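Side-chain contacts in predicted sugar phosphatases of the HAD superfamily (Cytophaga hutchinsonii, PDB 2HX1), which probably hydrolyses sugar phosphates as a HAD-superfamily phosphatase and carries a magnesium ion: residues A[84-89]-A[206-211]; A[155-160]-A[197-202]. All coordinates share one frame; numbering follows the deposited sequence.

Interaction 1: A[84-89]-A[206-211]; sequences GMITKE and DSQMFM
I86 lies across the flank of M209, a selenomethionine, with its outermost methyl, CD1, 3.9 Å from CG of M209. The two side chains cross at about a right angle, and the end of the isoleucine meets CG of M209 rather than its selenium. The atoms of I86 are those of one of two deposited conformers, which makes the details of its contacts less certain. The second branch of I86 serves a different partner: CG2 stands opposite the backbone N (CG1 takes the position beside N, chi1 -57°) and comes within 4.1 Å of NE2 of Q208. I86 thus spreads its two branches over two successive residues of the other segment, and it supplies nearly all of the surface that 84-89 contributes. The pairing is loose: the nearest CA atoms, those of I86 and M209, are 8.0 Å apart, and just 145 Å² is buried, both sides summed.

Q208 reaches this place with an extended chain beyond CG, its amide meeting the isoleucine through van der Waals contact alone. The polar work of that amide is done between subunits, since NE2 donates a hydrogen bond to the backbone O of K244 in the second subunit; the ammonium of that subunit's K244 also forms a salt bridge with D206. The apolar contact therefore borders directly on a subunit interface.

M209 is buried and also packs on V52 of strand 48-53, on N54 and on K204. I86 turns in addition to F202 of strand 199-202, while S207 and M211 lean on F245 at the end of helix 235-245. The contact thus joins the first turns of helices 83-94 and 208-218, between the six-stranded parallel sheet and the edge strand of the five-stranded one.

Interaction 2: A[155-160]-A[197-202]; sequences NLLRKR and RRFIRF. With EDO (1,2-ethanediol), chain M.
Segment 155-160 is the last turn of helix 146-159, and R160 is the first residue to drop out of helical geometry; R160 N still bonds to L156 O at 2.8 Å. Segment 197-202 comes off helix 184-195 and runs into strand 199-202. The backbones stay well apart, with the CA atoms of L157 and R198, the nearest pair, separated by 9.0 Å, and side chains bridge the distance.

L157 and R198 share most of the contact. CG of R198 is anti to the backbone N (chi1 179°) and the chain then bends at chi2, which carries the guanidinium to the end of the helix. There CD2 of L157 sits over one face, 3.5 Å from NH2 of R198 and displaced toward the rim of the group. At the edge of the guanidinium, near its plane, lies R160 O, 3.4 Å from NH2 of R198. NH1 of R198 donates to I162 O, and a water accepts from NE of R198 at 3.0 Å while making a long, weak bond to L157 O. Backbone carbonyls at and just after the helix C-terminus thus lie along the edge of the cation, and the bond to I162 O would probably help to stabilise its charge.

Both segments belong to the alpha/beta unit built on the five-stranded parallel sheet, in which helix 146-159 connects strands 133-138 and 164-167, and helix 184-195 leads into the edge strand 199-202. Between helices and sheet L157 also touches L195 and L136, and its CD1 approaches CZ of F199 at 4.5 Å, an oblique and marginal contact. F199 is buried against A164, V166, L138 and I191. O1 of an ethanediol, probably from the crystallisation liquor, donates to F199 O at 2.7 Å, and the ethanediol also bonds T269 O of the second subunit.

The centres of the two interactions lie 20 Å apart, yet F202, at the end of strand 199-202, touches helix 83-94, its CD2 lying 3.5 Å from OG1 of T87. Along the chain the order is 84-89, 155-160, 197-202, 206-211, so both segments of interaction 2 fall between those of interaction 1. Helix 83-94 carries the chain from the six-stranded sheet, bordered by D20 and D233 of the magnesium site, into the five-stranded one, and helix 208-218 follows on the way back. This is consistent with a HAD core bearing an inserted cap domain: interaction 1 lies at the junction, interaction 2 within the cap. Both border the second subunit, whose K244 contacts 197-202 and 206-211 alike.

Interaction 1: A[84-89]-A[206-211]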
loop_
_atom_site.group_PDB
_atom_site.type_symbol
_atom_site.label_atom_id
_atom_site.label_comp_id
_atom_site.label_asym_id
_atom_site.label_seq_id
_atom_site.Cartn_x
_atom_site.Cartn_y
_atom_site.Cartn_z
ATOM N N GLY A 84 -12.217 -23.699 -3.189
ATOM C CA GLY A 84 -12.760 -23.974 -4.519
ATOM C C GLY A 84 -14.253 -24.258 -4.525
ATOM O O GLY A 84 -14.940 -23.992 -5.524
HETATM N N MSE A 85 -14.769 -24.769 -3.407
HETATM C CA MSE A 85 -16.207 -24.998 -3.281
HETATM C C MSE A 85 -16.976 -23.674 -3.283
HETATM O O MSE A 85 -18.079 -23.582 -3.842
HETATM C CB MSE A 85 -16.501 -25.788 -2.013
HETATM C CG MSE A 85 -15.955 -27.231 -2.091
HETATM SE SE MSE A 85 -15.691 -28.083 -0.361
HETATM C CE MSE A 85 -17.503 -27.772 0.438
ATOM N N ILE A 86 -16.393 -22.644 -2.666
ATOM C CA ILE A 86 -17.021 -21.348 -2.626
ATOM C C ILE A 86 -17.046 -20.751 -4.020
ATOM O O ILE A 86 -18.076 -20.227 -4.471
ATOM C CB ILE A 86 -16.301 -20.343 -1.707
ATOM C CG1 ILE A 86 -16.180 -20.865 -0.272
ATOM C CG2 ILE A 86 -17.063 -19.010 -1.728
ATOM C CD1 ILE A 86 -15.270 -20.014 0.585
ATOM N N THR A 87 -15.912 -20.827 -4.702
ATOM C CA THR A 87 -15.792 -20.323 -6.058
ATOM C C THR A 87 -16.857 -20.941 -6.971
ATOM O O THR A 87 -17.521 -20.235 -7.701
ATOM C CB THR A 87 -14.439 -20.662 -6.637
ATOM O OG1 THR A 87 -13.427 -20.004 -5.878
ATOM C CG2 THR A 87 -14.340 -20.237 -8.085
ATOM N N LYS A 88 -16.977 -22.259 -6.923
ATOM C CA LYS A 88 -17.942 -22.999 -7.707
ATOM C C LYS A 88 -19.349 -22.493 -7.462
ATOM O O LYS A 88 -20.086 -22.266 -8.412
ATOM C CB LYS A 88 -17.880 -24.496 -7.359
ATOM C CG LYS A 88 -18.656 -25.415 -8.301
ATOM C CD LYS A 88 -17.981 -26.798 -8.378
ATOM C CE LYS A 88 -18.707 -27.780 -9.320
ATOM N NZ LYS A 88 -18.749 -27.329 -10.741
ATOM N N GLU A 89 -19.722 -22.331 -6.192
ATOM C CA GLU A 89 -21.069 -21.863 -5.852
ATOM C C GLU A 89 -21.299 -20.435 -6.302
ATOM O O GLU A 89 -22.429 -20.070 -6.657
ATOM C CB GLU A 89 -21.343 -21.939 -4.340
ATOM C CG GLU A 89 -21.386 -23.369 -3.772
ATOM N N ASP A 206 -11.652 -15.436 5.841
ATOM C CA ASP A 206 -13.125 -15.384 5.793
ATOM C C ASP A 206 -13.628 -16.596 6.571
ATOM O O ASP A 206 -12.840 -17.482 6.907
ATOM C CB ASP A 206 -13.672 -15.483 4.362
ATOM C CG ASP A 206 -13.361 -14.244 3.484
ATOM O OD1 ASP A 206 -12.875 -13.186 4.001
ATOM O OD2 ASP A 206 -13.652 -14.352 2.260
ATOM N N SER A 207 -14.938 -16.631 6.824
ATOM C CA SER A 207 -15.542 -17.587 7.745
ATOM C C SER A 207 -16.575 -18.524 7.114
ATOM O O SER A 207 -17.192 -19.325 7.847
ATOM C CB SER A 207 -16.200 -16.833 8.884
ATOM O OG SER A 207 -17.349 -16.147 8.428
ATOM N N GLN A 208 -16.772 -18.445 5.787
ATOM C CA GLN A 208 -17.791 -19.281 5.133
ATOM C C GLN A 208 -17.508 -20.752 5.271
ATOM O O GLN A 208 -18.420 -21.523 5.528
ATOM C CB GLN A 208 -18.016 -18.930 3.645
ATOM C CG GLN A 208 -18.632 -17.527 3.411
ATOM C CD GLN A 208 -19.251 -17.349 2.014
ATOM O OE1 GLN A 208 -20.271 -17.953 1.707
ATOM N NE2 GLN A 208 -18.634 -16.508 1.173
HETATM N N MSE A 209 -16.251 -21.150 5.120
HETATM C CA MSE A 209 -15.922 -22.577 5.171
HETATM C C MSE A 209 -16.127 -23.127 6.582
HETATM O O MSE A 209 -16.685 -24.262 6.758
HETATM C CB MSE A 209 -14.509 -22.843 4.702
HETATM C CG MSE A 209 -14.343 -22.782 3.190
HETATM SE SE MSE A 209 -12.514 -23.218 2.684
HETATM C CE MSE A 209 -11.469 -21.863 3.599
ATOM N N PHE A 210 -15.684 -22.322 7.560
ATOM C CA PHE A 210 -15.863 -22.629 8.977
ATOM C C PHE A 210 -17.337 -22.812 9.259
ATOM O O PHE A 210 -17.729 -23.747 9.918
ATOM C CB PHE A 210 -15.361 -21.500 9.891
ATOM C CG PHE A 210 -13.871 -21.228 9.826
ATOM C CD1 PHE A 210 -12.954 -22.222 9.565
ATOM C CD2 PHE A 210 -13.399 -19.944 10.055
ATOM C CE1 PHE A 210 -11.581 -21.938 9.535
ATOM C CE2 PHE A 210 -12.055 -19.651 10.011
ATOM C CZ PHE A 210 -11.133 -20.653 9.755
HETATM N N MSE A 211 -18.157 -21.905 8.763
HETATM C CA MSE A 211 -19.586 -21.953 9.026
HETATM C C MSE A 211 -20.240 -23.227 8.442
HETATM O O MSE A 211 -21.155 -23.808 9.022
HETATM C CB MSE A 211 -20.238 -20.686 8.466
HETATM C CG MSE A 211 -21.713 -20.577 8.772
HETATM SE SE MSE A 211 -22.213 -20.762 10.717
HETATM C CE MSE A 211 -22.047 -18.883 11.446
#

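Interaction 2: A[155-160]-A[197-202]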
loop_
_atom_site.group_PDB
_atom_site.type_symbol
_atom_site.label_atom_id
_atom_site.label_comp_id
_atom_site.label_asym_id
_atom_site.label_seq_id
_atom_site.Cartn_x
_atom_site.Cartn_y
_atom_site.Cartn_z
ATOM N N ASN A 155 -5.498 -6.692 -19.817
ATOM C CA ASN A 155 -6.364 -6.119 -20.824
ATOM C C ASN A 155 -7.818 -6.628 -20.764
ATOM O O ASN A 155 -8.751 -5.866 -21.015
ATOM C CB ASN A 155 -5.769 -6.345 -22.193
ATOM C CG ASN A 155 -4.555 -5.475 -22.431
ATOM O OD1 ASN A 155 -4.644 -4.244 -22.345
ATOM N ND2 ASN A 155 -3.409 -6.108 -22.692
ATOM N N LEU A 156 -7.991 -7.905 -20.408
ATOM C CA LEU A 156 -9.322 -8.485 -20.259
ATOM C C LEU A 156 -10.122 -7.733 -19.215
ATOM O O LEU A 156 -11.305 -7.431 -19.422
ATOM C CB LEU A 156 -9.210 -9.941 -19.831
ATOM C CG LEU A 156 -10.525 -10.660 -19.533
ATOM C CD1 LEU A 156 -11.468 -10.647 -20.764
ATOM C CD2 LEU A 156 -10.177 -12.071 -19.090
ATOM N N LEU A 157 -9.471 -7.436 -18.097
ATOM C CA LEU A 157 -10.122 -6.776 -16.979
ATOM C C LEU A 157 -10.316 -5.265 -17.196
ATOM O O LEU A 157 -11.175 -4.646 -16.575
ATOM C CB LEU A 157 -9.304 -7.020 -15.702
ATOM C CG LEU A 157 -9.308 -8.467 -15.205
ATOM C CD1 LEU A 157 -8.428 -8.587 -13.962
ATOM C CD2 LEU A 157 -10.754 -8.969 -14.965
ATOM N N ARG A 158 -9.456 -4.666 -18.016
ATOM C CA ARG A 158 -9.651 -3.296 -18.469
ATOM C C ARG A 158 -10.847 -3.208 -19.411
ATOM O O ARG A 158 -11.492 -2.170 -19.473
ATOM C CB ARG A 158 -8.413 -2.787 -19.204
ATOM C CG ARG A 158 -7.216 -2.454 -18.265
ATOM C CD ARG A 158 -5.916 -2.080 -19.007
ATOM N NE ARG A 158 -6.079 -0.839 -19.784
ATOM C CZ ARG A 158 -6.355 -0.786 -21.087
ATOM N NH1 ARG A 158 -6.471 -1.905 -21.824
ATOM N NH2 ARG A 158 -6.525 0.403 -21.667
ATOM N N LYS A 159 -11.144 -4.291 -20.138
ATOM C CA LYS A 159 -12.182 -4.276 -21.163
ATOM C C LYS A 159 -13.493 -4.891 -20.737
ATOM O O LYS A 159 -14.521 -4.616 -21.361
ATOM C CB LYS A 159 -11.725 -5.008 -22.420
ATOM C CG LYS A 159 -10.562 -4.366 -23.156
ATOM C CD LYS A 159 -10.030 -5.337 -24.171
ATOM C CE LYS A 159 -9.051 -4.699 -25.120
ATOM N NZ LYS A 159 -8.419 -5.746 -25.999
ATOM N N ARG A 160 -13.485 -5.761 -19.729
ATOM C CA ARG A 160 -14.718 -6.454 -19.335
ATOM C C ARG A 160 -15.064 -6.168 -17.874
ATOM O O ARG A 160 -14.232 -6.308 -16.976
ATOM C CB ARG A 160 -14.613 -7.963 -19.584
ATOM C CG ARG A 160 -14.538 -8.327 -21.075
ATOM C CD ARG A 160 -15.873 -8.140 -21.788
ATOM N NE ARG A 160 -16.865 -9.100 -21.309
ATOM C CZ ARG A 160 -18.179 -8.897 -21.318
ATOM N NH1 ARG A 160 -18.674 -7.771 -21.800
ATOM N NH2 ARG A 160 -19.010 -9.807 -20.846
ATOM N N ARG A 197 -6.682 -2.974 -6.421
ATOM C CA ARG A 197 -7.450 -4.091 -5.855
ATOM C C ARG A 197 -8.633 -4.400 -6.752
ATOM O O ARG A 197 -9.317 -3.499 -7.247
ATOM C CB ARG A 197 -7.962 -3.738 -4.461
ATOM C CG ARG A 197 -8.865 -4.796 -3.826
ATOM C CD ARG A 197 -8.855 -4.697 -2.303
ATOM N NE ARG A 197 -9.404 -3.423 -1.830
ATOM C CZ ARG A 197 -10.654 -3.229 -1.408
ATOM N NH1 ARG A 197 -11.528 -4.236 -1.383
ATOM N NH2 ARG A 197 -11.036 -2.015 -0.998
ATOM N N ARG A 198 -8.898 -5.676 -6.948
ATOM C CA ARG A 198 -9.752 -6.066 -8.057
ATOM C C ARG A 198 -10.244 -7.514 -7.962
ATOM O O ARG A 198 -11.208 -7.864 -8.651
ATOM C CB ARG A 198 -8.995 -5.821 -9.387
ATOM C CG ARG A 198 -9.757 -6.218 -10.695
ATOM C CD ARG A 198 -10.832 -5.226 -11.032
ATOM N NE ARG A 198 -11.431 -5.440 -12.352
ATOM C CZ ARG A 198 -12.368 -6.340 -12.614
ATOM N NH1 ARG A 198 -12.793 -7.147 -11.668
ATOM N NH2 ARG A 198 -12.865 -6.443 -13.845
ATOM N N PHE A 199 -9.580 -8.351 -7.141
ATOM C CA PHE A 199 -9.979 -9.745 -6.965
ATOM C C PHE A 199 -10.875 -9.930 -5.763
ATOM O O PHE A 199 -10.642 -9.361 -4.698
ATOM C CB PHE A 199 -8.778 -10.686 -6.886
ATOM C CG PHE A 199 -8.145 -10.923 -8.209
ATOM C CD1 PHE A 199 -7.324 -9.957 -8.778
ATOM C CD2 PHE A 199 -8.400 -12.069 -8.910
ATOM C CE1 PHE A 199 -6.757 -10.148 -10.030
ATOM C CE2 PHE A 199 -7.852 -12.272 -10.187
ATOM C CZ PHE A 199 -7.030 -11.322 -10.740
ATOM N N ILE A 200 -11.949 -10.670 -6.000
ATOM C CA ILE A 200 -12.724 -11.300 -4.940
ATOM C C ILE A 200 -11.901 -12.485 -4.478
ATOM O O ILE A 200 -11.563 -13.379 -5.278
ATOM C CB ILE A 200 -14.083 -11.843 -5.433
ATOM C CG1 ILE A 200 -14.975 -10.715 -6.006
ATOM C CG2 ILE A 200 -14.810 -12.527 -4.254
ATOM C CD1 ILE A 200 -15.832 -11.111 -7.206
ATOM N N ARG A 201 -11.557 -12.484 -3.201
ATOM C CA ARG A 201 -10.754 -13.544 -2.616
ATOM C C ARG A 201 -11.589 -14.434 -1.689
ATOM O O ARG A 201 -12.250 -13.937 -0.804
ATOM C CB ARG A 201 -9.610 -12.905 -1.836
ATOM C CG ARG A 201 -8.486 -12.386 -2.773
ATOM C CD ARG A 201 -7.483 -11.538 -2.052
ATOM N NE ARG A 201 -6.434 -11.087 -2.971
ATOM C CZ ARG A 201 -5.255 -11.683 -3.155
ATOM N NH1 ARG A 201 -4.924 -12.788 -2.486
ATOM N NH2 ARG A 201 -4.386 -11.164 -4.024
ATOM N N PHE A 202 -11.543 -15.743 -1.900
ATOM C CA PHE A 202 -12.321 -16.698 -1.102
ATOM C C PHE A 202 -11.394 -17.504 -0.242
ATOM O O PHE A 202 -10.267 -17.843 -0.656
ATOM C CB PHE A 202 -13.114 -17.649 -2.000
ATOM C CG PHE A 202 -14.270 -16.978 -2.750
ATOM C CD1 PHE A 202 -15.227 -16.240 -2.067
ATOM C CD2 PHE A 202 -14.402 -17.126 -4.115
ATOM C CE1 PHE A 202 -16.305 -15.652 -2.739
ATOM C CE2 PHE A 202 -15.475 -16.544 -4.794
ATOM C CZ PHE A 202 -16.416 -15.809 -4.100
HETATM C C1 EDO M . -12.730 -6.353 -4.162
HETATM O O1 EDO M . -11.912 -7.326 -3.495
HETATM C C2 EDO M . -13.013 -6.806 -5.590
HETATM O O2 EDO M . -12.812 -5.709 -6.482
HETATM O O HOH W 1 -10.157 -3.096 -13.637
#